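Local coordinates for protein GCN5 like acetylase + bromodomain (Cryptosporidium parvum, PDB 4LDF) that probably acetylates histone H3 as a GCN5-family nuclear enzyme, the part in the crystal being its bromodomain, a module that generally reads acetyl-lysine, at residues Glu77-Arg80 and Met81-Cys85; Ile56-Met59 and Lys60-Ala63; Trp107-Leu110 and Gln111-Gln114; Leu21-Thr24 and Leu25-His28. All coordinates share one frame; numbering follows the deposited sequence.

Contact 1 of 4, residues Glu77-Arg80 and Met81-Cys85; sequences ELKR and MFDNC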
loop_
_atom_site.group_PDB
_atom_site.type_symbol
_atom_site.label_atom_id
_atom_site.label_comp_id
_atom_site.label_asym_id
_atom_site.label_seq_id
_atom_site.Cartn_x
_atom_site.Cartn_y
_atom_site.Cartn_z
ATOM N N GLU A 77 -6.930 0.326 3.898
ATOM C CA GLU A 77 -6.488 -0.151 2.598
ATOM C C GLU A 77 -4.985 -0.428 2.600
ATOM O O GLU A 77 -4.562 -1.456 2.087
ATOM C CB GLU A 77 -6.815 0.877 1.501
ATOM C CG GLU A 77 -6.612 0.281 0.114
ATOM C CD GLU A 77 -7.287 0.992 -1.037
ATOM O OE1 GLU A 77 -7.273 0.438 -2.162
ATOM O OE2 GLU A 77 -7.847 2.089 -0.813
ATOM N N LEU A 78 -4.180 0.511 3.141
ATOM C CA LEU A 78 -2.734 0.327 3.218
ATOM C C LEU A 78 -2.408 -0.880 4.095
ATOM O O LEU A 78 -1.532 -1.662 3.720
ATOM C CB LEU A 78 -2.004 1.596 3.716
ATOM C CG LEU A 78 -0.473 1.483 3.865
ATOM C CD1 LEU A 78 0.209 1.235 2.512
ATOM C CD2 LEU A 78 0.097 2.708 4.556
ATOM N N LYS A 79 -3.110 -1.049 5.243
ATOM C CA LYS A 79 -2.890 -2.217 6.113
ATOM C C LYS A 79 -3.249 -3.497 5.361
ATOM O O LYS A 79 -2.489 -4.464 5.422
ATOM C CB LYS A 79 -3.687 -2.142 7.429
ATOM C CG LYS A 79 -3.178 -3.165 8.435
ATOM C CD LYS A 79 -4.130 -3.409 9.568
ATOM C CE LYS A 79 -3.498 -4.315 10.602
ATOM N NZ LYS A 79 -3.575 -5.758 10.220
ATOM N N ARG A 80 -4.407 -3.491 4.656
ATOM C CA ARG A 80 -4.907 -4.579 3.815
ATOM C C ARG A 80 -3.859 -4.956 2.750
ATOM O O ARG A 80 -3.663 -6.142 2.502
ATOM C CB ARG A 80 -6.259 -4.189 3.165
ATOM C CG ARG A 80 -6.771 -5.204 2.105
ATOM C CD ARG A 80 -8.284 -5.231 1.899
ATOM N NE ARG A 80 -8.900 -3.900 1.862
ATOM C CZ ARG A 80 -8.967 -3.119 0.788
ATOM N NH1 ARG A 80 -9.563 -1.938 0.858
ATOM N NH2 ARG A 80 -8.439 -3.514 -0.366
ATOM N N MET A 81 -3.143 -3.960 2.159
ATOM C CA MET A 81 -2.093 -4.301 1.189
ATOM C C MET A 81 -1.048 -5.262 1.827
ATOM O O MET A 81 -0.682 -6.268 1.212
ATOM C CB MET A 81 -1.393 -3.044 0.652
ATOM C CG MET A 81 -0.507 -3.340 -0.546
ATOM S SD MET A 81 0.470 -1.932 -1.084
ATOM C CE MET A 81 1.678 -1.813 0.310
ATOM N N PHE A 82 -0.590 -4.947 3.038
ATOM C CA PHE A 82 0.409 -5.777 3.745
ATOM C C PHE A 82 -0.171 -7.117 4.241
ATOM O O PHE A 82 0.486 -8.162 4.131
ATOM C CB PHE A 82 1.070 -4.977 4.867
ATOM C CG PHE A 82 1.895 -3.812 4.363
ATOM C CD1 PHE A 82 3.021 -4.027 3.567
ATOM C CD2 PHE A 82 1.591 -2.508 4.740
ATOM C CE1 PHE A 82 3.791 -2.952 3.107
ATOM C CE2 PHE A 82 2.387 -1.439 4.322
ATOM C CZ PHE A 82 3.482 -1.668 3.512
ATOM N N ASP A 83 -1.437 -7.084 4.700
ATOM C CA ASP A 83 -2.173 -8.250 5.164
ATOM C C ASP A 83 -2.397 -9.265 4.040
ATOM O O ASP A 83 -2.160 -10.454 4.259
ATOM C CB ASP A 83 -3.498 -7.843 5.843
ATOM C CG ASP A 83 -3.341 -7.302 7.259
ATOM O OD1 ASP A 83 -2.274 -7.538 7.880
ATOM O OD2 ASP A 83 -4.292 -6.680 7.762
ATOM N N ASN A 84 -2.796 -8.791 2.841
ATOM C CA ASN A 84 -3.004 -9.597 1.619
ATOM C C ASN A 84 -1.734 -10.338 1.254
ATOM O O ASN A 84 -1.801 -11.533 1.000
ATOM C CB ASN A 84 -3.431 -8.719 0.422
ATOM C CG ASN A 84 -4.861 -8.250 0.451
ATOM O OD1 ASN A 84 -5.671 -8.703 1.254
ATOM N ND2 ASN A 84 -5.211 -7.351 -0.456
ATOM N N CYS A 85 -0.577 -9.634 1.259
ATOM C CA CYS A 85 0.726 -10.208 0.928
ATOM C C CYS A 85 1.037 -11.381 1.832
ATOM O O CYS A 85 1.322 -12.487 1.334
ATOM C CB CYS A 85 1.831 -9.155 0.988
ATOM S SG CYS A 85 3.453 -9.756 0.424
#
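Lys-79 NZ and Asp-83 OD2 meet at 2.7 Å in a salt bridge that spans one turn of the helix (i to i+4). The ammonium takes the syn lone pair of OD2, on the side of the other oxygen, and lies 3.2 Å from Asp-83 OD1. Lys-79 runs out extended with CG trans to its own N (chi1 -166°), then bends at chi4 so that NZ turns back to the carboxylate. Asp-83 OD1 also pairs with Arg-86, so two cations probably share the charge of this acid. Beneath the pair, Asp-83 N donates to Lys-79 O at 2.9 Å, and Asn-84 N to Arg-80 O at 2.8 Å. Both segments belong to helix 71-88, one of the long helices of the left-handed four-helix bundle that defines a bromodomain; Leu-78, Met-81 and Phe-82 are buried in it, while Lys-79 is exposed. Leu-78 and Phe-82 run alongside each other in the same direction, with Leu-78 CD1 3.9 Å from Phe-82 CE2. Met-81 bends at chi3, bringing CE to 4.0 Å from Leu-78 CD1 and 3.6 Å above one face of the Phe-82 ring, nearer its edge than its centre. This apolar cluster packs on Leu-25 of helix 14-27. Elsewhere, Arg-80 CG rests 3.7 Å from Asn-84 ND2, with guanidinium and amide planes turned 47° apart. Arg-80 NH2 and Asn-84 ND2 both donate to the carbonyl of Glu-52, tying this helix to the loop that leads into helix 56-64. Glu-77 is held by Thr-54, Tyr-68 and a salt bridge to Lys-62.

Contact 2 of 4, residues Ile56-Met59 and Lys60-Ala63; sequences IQTM and KRKA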
loop_
_atom_site.group_PDB
_atom_site.type_symbol
_atom_site.label_atom_id
_atom_site.label_comp_id
_atom_site.label_asym_id
_atom_site.label_seq_id
_atom_site.Cartn_x
_atom_site.Cartn_y
_atom_site.Cartn_z
ATOM N N ILE A 56 0.114 -0.042 -4.637
ATOM C CA ILE A 56 0.517 1.375 -4.584
ATOM C C ILE A 56 -0.063 2.240 -5.703
ATOM O O ILE A 56 -0.487 3.365 -5.425
ATOM C CB ILE A 56 2.042 1.543 -4.375
ATOM C CG1 ILE A 56 2.459 0.914 -3.016
ATOM C CG2 ILE A 56 2.474 3.051 -4.453
ATOM C CD1 ILE A 56 3.968 0.598 -2.835
ATOM N N GLN A 57 -0.118 1.711 -6.948
ATOM C CA GLN A 57 -0.622 2.425 -8.118
ATOM C C GLN A 57 -2.124 2.703 -7.949
ATOM O O GLN A 57 -2.569 3.817 -8.242
ATOM C CB GLN A 57 -0.304 1.611 -9.398
ATOM C CG GLN A 57 -0.757 2.208 -10.721
ATOM C CD GLN A 57 -0.552 1.207 -11.844
ATOM O OE1 GLN A 57 -1.452 0.435 -12.203
ATOM N NE2 GLN A 57 0.660 1.152 -12.379
ATOM N N THR A 58 -2.884 1.712 -7.424
ATOM C CA THR A 58 -4.320 1.821 -7.154
ATOM C C THR A 58 -4.553 2.924 -6.099
ATOM O O THR A 58 -5.374 3.806 -6.329
ATOM C CB THR A 58 -4.901 0.447 -6.739
ATOM O OG1 THR A 58 -4.786 -0.457 -7.839
ATOM C CG2 THR A 58 -6.361 0.521 -6.276
ATOM N N MET A 59 -3.826 2.878 -4.968
ATOM C CA MET A 59 -3.948 3.873 -3.895
ATOM C C MET A 59 -3.502 5.275 -4.335
ATOM O O MET A 59 -4.155 6.250 -3.965
ATOM C CB MET A 59 -3.255 3.401 -2.613
ATOM C CG MET A 59 -3.954 2.206 -1.974
ATOM S SD MET A 59 -3.258 1.608 -0.424
ATOM C CE MET A 59 -1.737 0.880 -0.971
ATOM N N LYS A 60 -2.422 5.370 -5.155
ATOM C CA LYS A 60 -1.915 6.638 -5.715
ATOM C C LYS A 60 -2.969 7.242 -6.635
ATOM O O LYS A 60 -3.147 8.459 -6.610
ATOM C CB LYS A 60 -0.605 6.442 -6.481
ATOM C CG LYS A 60 0.636 6.684 -5.635
ATOM C CD LYS A 60 1.893 6.549 -6.484
ATOM C CE LYS A 60 3.107 7.024 -5.741
ATOM N NZ LYS A 60 4.328 7.034 -6.584
ATOM N N ARG A 61 -3.682 6.396 -7.427
ATOM C CA ARG A 61 -4.757 6.817 -8.343
ATOM C C ARG A 61 -5.913 7.390 -7.540
ATOM O O ARG A 61 -6.450 8.439 -7.893
ATOM C CB ARG A 61 -5.292 5.629 -9.157
ATOM C CG ARG A 61 -4.943 5.647 -10.634
ATOM C CD ARG A 61 -5.884 4.800 -11.502
ATOM N NE ARG A 61 -6.459 3.617 -10.841
ATOM C CZ ARG A 61 -5.815 2.473 -10.618
ATOM N NH1 ARG A 61 -6.440 1.455 -10.043
ATOM N NH2 ARG A 61 -4.544 2.339 -10.970
ATOM N N LYS A 62 -6.325 6.669 -6.484
ATOM C CA LYS A 62 -7.391 7.079 -5.566
ATOM C C LYS A 62 -7.037 8.435 -4.914
ATOM O O LYS A 62 -7.884 9.321 -4.851
ATOM C CB LYS A 62 -7.639 5.998 -4.502
ATOM C CG LYS A 62 -8.229 4.704 -5.083
ATOM C CD LYS A 62 -8.728 3.748 -3.998
ATOM C CE LYS A 62 -9.197 2.450 -4.595
ATOM N NZ LYS A 62 -9.627 1.476 -3.555
ATOM N N ALA A 63 -5.783 8.595 -4.469
ATOM C CA ALA A 63 -5.285 9.817 -3.818
ATOM C C ALA A 63 -5.275 11.016 -4.769
ATOM O O ALA A 63 -5.737 12.104 -4.393
ATOM C CB ALA A 63 -3.893 9.583 -3.241
HETATM O O HOH W 1 -3.218 -0.036 -10.301
#
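Thr-58 and Arg-61 meet on the outer face of helix 56-64, where a water joins them to Gln-57. That water donates to Gln-57 OE1 at 2.6 Å and to Thr-58 OG1 at 2.9 Å. It also accepts from Arg-61 NH2 at 2.8 Å, sitting in the guanidinium plane at its edge. The direct link is slacker: Arg-61 NH1 reaches Thr-58 OG1 at 3.4 Å with an angle of 134°, a weak bond, and the hydroxyl has a further partner in Asp-55 OD2. Arg-61 owes this position to a twisted chain, with chi1 at -110° and a bend at chi3 that folds one guanidinium face over Thr-58, where CZ is 3.8 Å from Thr-58 CA. Gln-57 and Arg-61 are exposed, and the two flat groups stand 62° apart without stacking, bridged by the water. Alongside, Lys-62 is extended and parallels Thr-58, its CE 3.8 Å from Thr-58 CG2, before NZ continues to the carboxylate of Glu-77. The inward side, by contrast, is buried. Ile-56 and Met-59 turn their apolar ends into the protein, against Leu-22, Leu-25 and Met-81, and Ala-63, whose N bonds Met-59 O at 2.9 Å, is buried with them. Ile-56 CG2 touches Lys-60 CD at 4.1 Å as that long chain passes obliquely, carrying its ammonium to Asp-23 and into a cation-pi contact with Trp-19. An amphipathic helix of this kind, short and packed against helices 14-27 and 71-88 after a long loop, is the second principal helix of the bromodomain bundle.

Contact 3 of 4, residues Trp107-Leu110 and Gln111-Gln114; sequences WPML and QTIQ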
loop_
_atom_site.group_PDB
_atom_site.type_symbol
_atom_site.label_atom_id
_atom_site.label_comp_id
_atom_site.label_asym_id
_atom_site.label_seq_id
_atom_site.Cartn_x
_atom_site.Cartn_y
_atom_site.Cartn_z
ATOM N N TRP A 107 4.659 3.326 8.805
ATOM C CA TRP A 107 3.740 3.635 9.917
ATOM C C TRP A 107 4.035 4.983 10.605
ATOM O O TRP A 107 3.068 5.714 10.832
ATOM C CB TRP A 107 3.553 2.460 10.898
ATOM C CG TRP A 107 2.124 1.992 11.002
ATOM C CD1 TRP A 107 1.343 1.977 12.126
ATOM C CD2 TRP A 107 1.309 1.456 9.942
ATOM N NE1 TRP A 107 0.084 1.516 11.822
ATOM C CE2 TRP A 107 0.040 1.169 10.494
ATOM C CE3 TRP A 107 1.513 1.243 8.560
ATOM C CZ2 TRP A 107 -1.024 0.678 9.713
ATOM C CZ3 TRP A 107 0.482 0.702 7.809
ATOM C CH2 TRP A 107 -0.771 0.430 8.384
ATOM N N PRO A 108 5.313 5.380 10.882
ATOM C CA PRO A 108 5.557 6.726 11.443
ATOM C C PRO A 108 4.982 7.857 10.570
ATOM O O PRO A 108 4.394 8.785 11.118
ATOM C CB PRO A 108 7.088 6.823 11.483
ATOM C CG PRO A 108 7.557 5.435 11.575
ATOM C CD PRO A 108 6.588 4.643 10.736
ATOM N N MET A 109 5.156 7.786 9.229
ATOM C CA MET A 109 4.644 8.812 8.298
ATOM C C MET A 109 3.110 8.832 8.300
ATOM O O MET A 109 2.526 9.898 8.178
ATOM C CB MET A 109 5.174 8.573 6.865
ATOM C CG MET A 109 4.835 9.689 5.885
ATOM S SD MET A 109 5.727 9.538 4.329
ATOM C CE MET A 109 5.484 11.177 3.693
ATOM N N LEU A 110 2.463 7.666 8.449
ATOM C CA LEU A 110 0.992 7.547 8.476
ATOM C C LEU A 110 0.368 8.343 9.637
ATOM O O LEU A 110 -0.722 8.870 9.480
ATOM C CB LEU A 110 0.584 6.050 8.535
ATOM C CG LEU A 110 -0.888 5.671 8.376
ATOM C CD1 LEU A 110 -1.424 6.048 7.001
ATOM C CD2 LEU A 110 -1.080 4.191 8.582
ATOM N N GLN A 111 1.084 8.473 10.768
ATOM C CA GLN A 111 0.634 9.223 11.964
ATOM C C GLN A 111 0.560 10.721 11.695
ATOM O O GLN A 111 -0.205 11.406 12.369
ATOM C CB GLN A 111 1.570 8.985 13.191
ATOM C CG GLN A 111 1.948 7.524 13.482
ATOM C CD GLN A 111 0.747 6.637 13.620
ATOM O OE1 GLN A 111 -0.184 6.931 14.384
ATOM N NE2 GLN A 111 0.702 5.574 12.826
ATOM N N THR A 112 1.378 11.227 10.743
ATOM C CA THR A 112 1.470 12.666 10.427
ATOM C C THR A 112 0.389 13.169 9.449
ATOM O O THR A 112 0.277 14.375 9.256
ATOM C CB THR A 112 2.888 13.058 9.954
ATOM O OG1 THR A 112 3.088 12.622 8.603
ATOM C CG2 THR A 112 3.992 12.519 10.856
ATOM N N ILE A 113 -0.371 12.265 8.818
ATOM C CA ILE A 113 -1.387 12.655 7.830
ATOM C C ILE A 113 -2.533 13.398 8.508
ATOM O O ILE A 113 -3.196 12.840 9.390
ATOM C CB ILE A 113 -1.874 11.463 6.940
ATOM C CG1 ILE A 113 -0.713 10.642 6.287
ATOM C CG2 ILE A 113 -2.922 11.912 5.912
ATOM C CD1 ILE A 113 0.293 11.395 5.340
ATOM N N GLN A 114 -2.747 14.658 8.095
ATOM C CA GLN A 114 -3.777 15.546 8.626
ATOM C C GLN A 114 -5.054 15.510 7.787
ATOM O O GLN A 114 -4.998 15.737 6.576
ATOM C CB GLN A 114 -3.233 16.986 8.718
#
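Gln-111 curls back on itself to reach Trp-107: a bend at chi2 (-54°) folds the chain and brings NE2 back to the last turn of helix 93-110, where it donates to Trp-107 O at 3.1 Å. The acceptor lies in the amide plane of Gln-111, but NE2 stands above the carbonyl plane of Trp-107, not on a lone pair. NE2 also comes 3.7 Å from Trp-107 CD1, with the amide and indole planes 39° apart. On the indole itself, Leu-110 CD2 sits 3.5 Å above one face, closer to the border of the ring than to its middle. This is the end of the last helix of the bromodomain bundle, unravelling through a type I turn from Leu-110 to Ile-113, and side-chain donors supplement the weakened backbone bonds, among them Thr-112 OG1. Held between the backbone N and the carbonyl carbon (chi1 76°), that hydroxyl donates to Met-109 O at 2.8 Å, and Thr-112 N donates to the same oxygen at 3.1 Å. Ile-113 turns toward the helix end, CG1 lying 3.7 Å from Leu-110 O, and then packs against Leu-71, Met-14 and Gln-17, while Leu-110 fits against Leu-21 and Phe-74.

Contact 4 of 4, residues Leu21-Thr24 and Leu25-His28; sequences LLDT and LSRH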
loop_
_atom_site.group_PDB
_atom_site.type_symbol
_atom_site.label_atom_id
_atom_site.label_comp_id
_atom_site.label_asym_id
_atom_site.label_seq_id
_atom_site.Cartn_x
_atom_site.Cartn_y
_atom_site.Cartn_z
ATOM N N LEU A 21 3.085 9.927 0.886
ATOM C CA LEU A 21 3.369 8.792 1.772
ATOM C C LEU A 21 3.560 7.552 0.872
ATOM O O LEU A 21 4.504 6.796 1.048
ATOM C CB LEU A 21 2.196 8.590 2.747
ATOM C CG LEU A 21 2.188 7.371 3.656
ATOM C CD1 LEU A 21 1.450 7.679 4.954
ATOM C CD2 LEU A 21 1.528 6.166 2.986
ATOM N N LEU A 22 2.671 7.381 -0.087
ATOM C CA LEU A 22 2.682 6.268 -1.028
ATOM C C LEU A 22 3.907 6.340 -1.922
ATOM O O LEU A 22 4.528 5.313 -2.163
ATOM C CB LEU A 22 1.397 6.235 -1.840
ATOM C CG LEU A 22 0.124 5.810 -1.091
ATOM C CD1 LEU A 22 -1.099 6.231 -1.887
ATOM C CD2 LEU A 22 0.094 4.290 -0.835
ATOM N N ASP A 23 4.291 7.563 -2.340
ATOM C CA ASP A 23 5.506 7.804 -3.116
ATOM C C ASP A 23 6.734 7.451 -2.274
ATOM O O ASP A 23 7.572 6.711 -2.755
ATOM C CB ASP A 23 5.581 9.238 -3.687
ATOM C CG ASP A 23 6.581 9.373 -4.832
ATOM O OD1 ASP A 23 7.389 10.318 -4.803
ATOM O OD2 ASP A 23 6.581 8.499 -5.736
ATOM N N THR A 24 6.792 7.889 -0.999
ATOM C CA THR A 24 7.895 7.518 -0.101
ATOM C C THR A 24 7.986 5.993 0.006
ATOM O O THR A 24 9.080 5.428 -0.138
ATOM C CB THR A 24 7.720 8.158 1.300
ATOM O OG1 THR A 24 7.945 9.550 1.173
ATOM C CG2 THR A 24 8.721 7.596 2.340
ATOM N N LEU A 25 6.828 5.341 0.274
ATOM C CA LEU A 25 6.731 3.891 0.385
ATOM C C LEU A 25 7.241 3.198 -0.864
ATOM O O LEU A 25 8.097 2.326 -0.747
ATOM C CB LEU A 25 5.307 3.426 0.747
ATOM C CG LEU A 25 5.091 1.914 0.850
ATOM C CD1 LEU A 25 5.761 1.312 2.115
ATOM C CD2 LEU A 25 3.607 1.572 0.822
ATOM N N SER A 26 6.733 3.580 -2.048
ATOM C CA SER A 26 7.119 2.982 -3.338
ATOM C C SER A 26 8.600 3.103 -3.676
ATOM O O SER A 26 9.139 2.198 -4.308
ATOM C CB SER A 26 6.274 3.540 -4.480
ATOM O OG SER A 26 6.422 4.946 -4.571
ATOM N N ARG A 27 9.256 4.207 -3.256
ATOM C CA ARG A 27 10.684 4.455 -3.515
ATOM C C ARG A 27 11.609 3.549 -2.707
ATOM O O ARG A 27 12.780 3.399 -3.076
ATOM C CB ARG A 27 11.048 5.940 -3.356
ATOM C CG ARG A 27 10.308 6.827 -4.362
ATOM C CD ARG A 27 10.561 8.288 -4.107
ATOM N NE ARG A 27 10.569 9.048 -5.354
ATOM C CZ ARG A 27 11.587 9.073 -6.210
ATOM N NH1 ARG A 27 11.510 9.792 -7.316
ATOM N NH2 ARG A 27 12.691 8.379 -5.962
ATOM N N HIS A 28 11.096 2.922 -1.639
ATOM C CA HIS A 28 11.884 1.947 -0.874
ATOM C C HIS A 28 12.208 0.797 -1.840
ATOM O O HIS A 28 11.308 0.304 -2.512
ATOM C CB HIS A 28 11.091 1.390 0.323
ATOM C CG HIS A 28 11.948 0.654 1.308
ATOM N ND1 HIS A 28 12.532 -0.561 0.997
ATOM C CD2 HIS A 28 12.240 0.961 2.593
ATOM C CE1 HIS A 28 13.186 -0.934 2.081
ATOM N NE2 HIS A 28 13.023 -0.057 3.074
#
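Asp-23 and Arg-27 come together because Asp-23 CG swings trans to its backbone N (chi1 -162°), while Arg-27 CG lies trans to its carbonyl carbon (chi1 -63°) and the chain bends at chi3. The result is a long salt bridge, Asp-23 OD1 to Arg-27 NE at 3.5 Å, in which the oxygen lies at the edge of the guanidinium and near its plane. Carboxylate and guanidinium are almost perpendicular, 86° apart, so one oxygen faces one nitrogen and no paired, fork-like bridge forms. Closer to the backbone, Arg-27 CG lies 3.2 Å from Asp-23 O, and Arg-27 N donates to that oxygen at 3.1 Å. Ser-26 points its OG back at the preceding turn, 2.8 Å from Asp-23 O and 3.1 Å from Leu-22 O; its one proton could serve either, and a second conformer exists. Leu-21, Leu-22 and Leu-25 meanwhile enter the apolar core against Phe-74, Met-59 and Leu-78. His-28 ends the segment with its ring edge-to-face to Phe-105. Since Asp-23 OD2 also pairs with Lys-60, the carboxylate is probably ionised and held mainly by the lysine, the weak bridge to exposed Arg-27 adding a modest second attraction.

Along the chain the order is contact 4, contact 2, contact 1, contact 3, on successive helices of one bromodomain bundle: 14-27, 56-64, 71-88 and the end of 93-110 with the loop after it. Contacts 1 and 4 each touch all the others. The centre of contact 1 lies about 13 Å from that of contact 2, 15 Å from contact 4 and 16 Å from contact 3; centres of contacts 3 and 4 are about 13 Å apart, those of contacts 2 and 4 about 11 Å. Contacts 2 and 3 do not meet, their nearest atoms being about 9 Å apart. Apolar packing joins all the touching pairs, and salt bridges add to it between contact 2 and contacts 1 and 4.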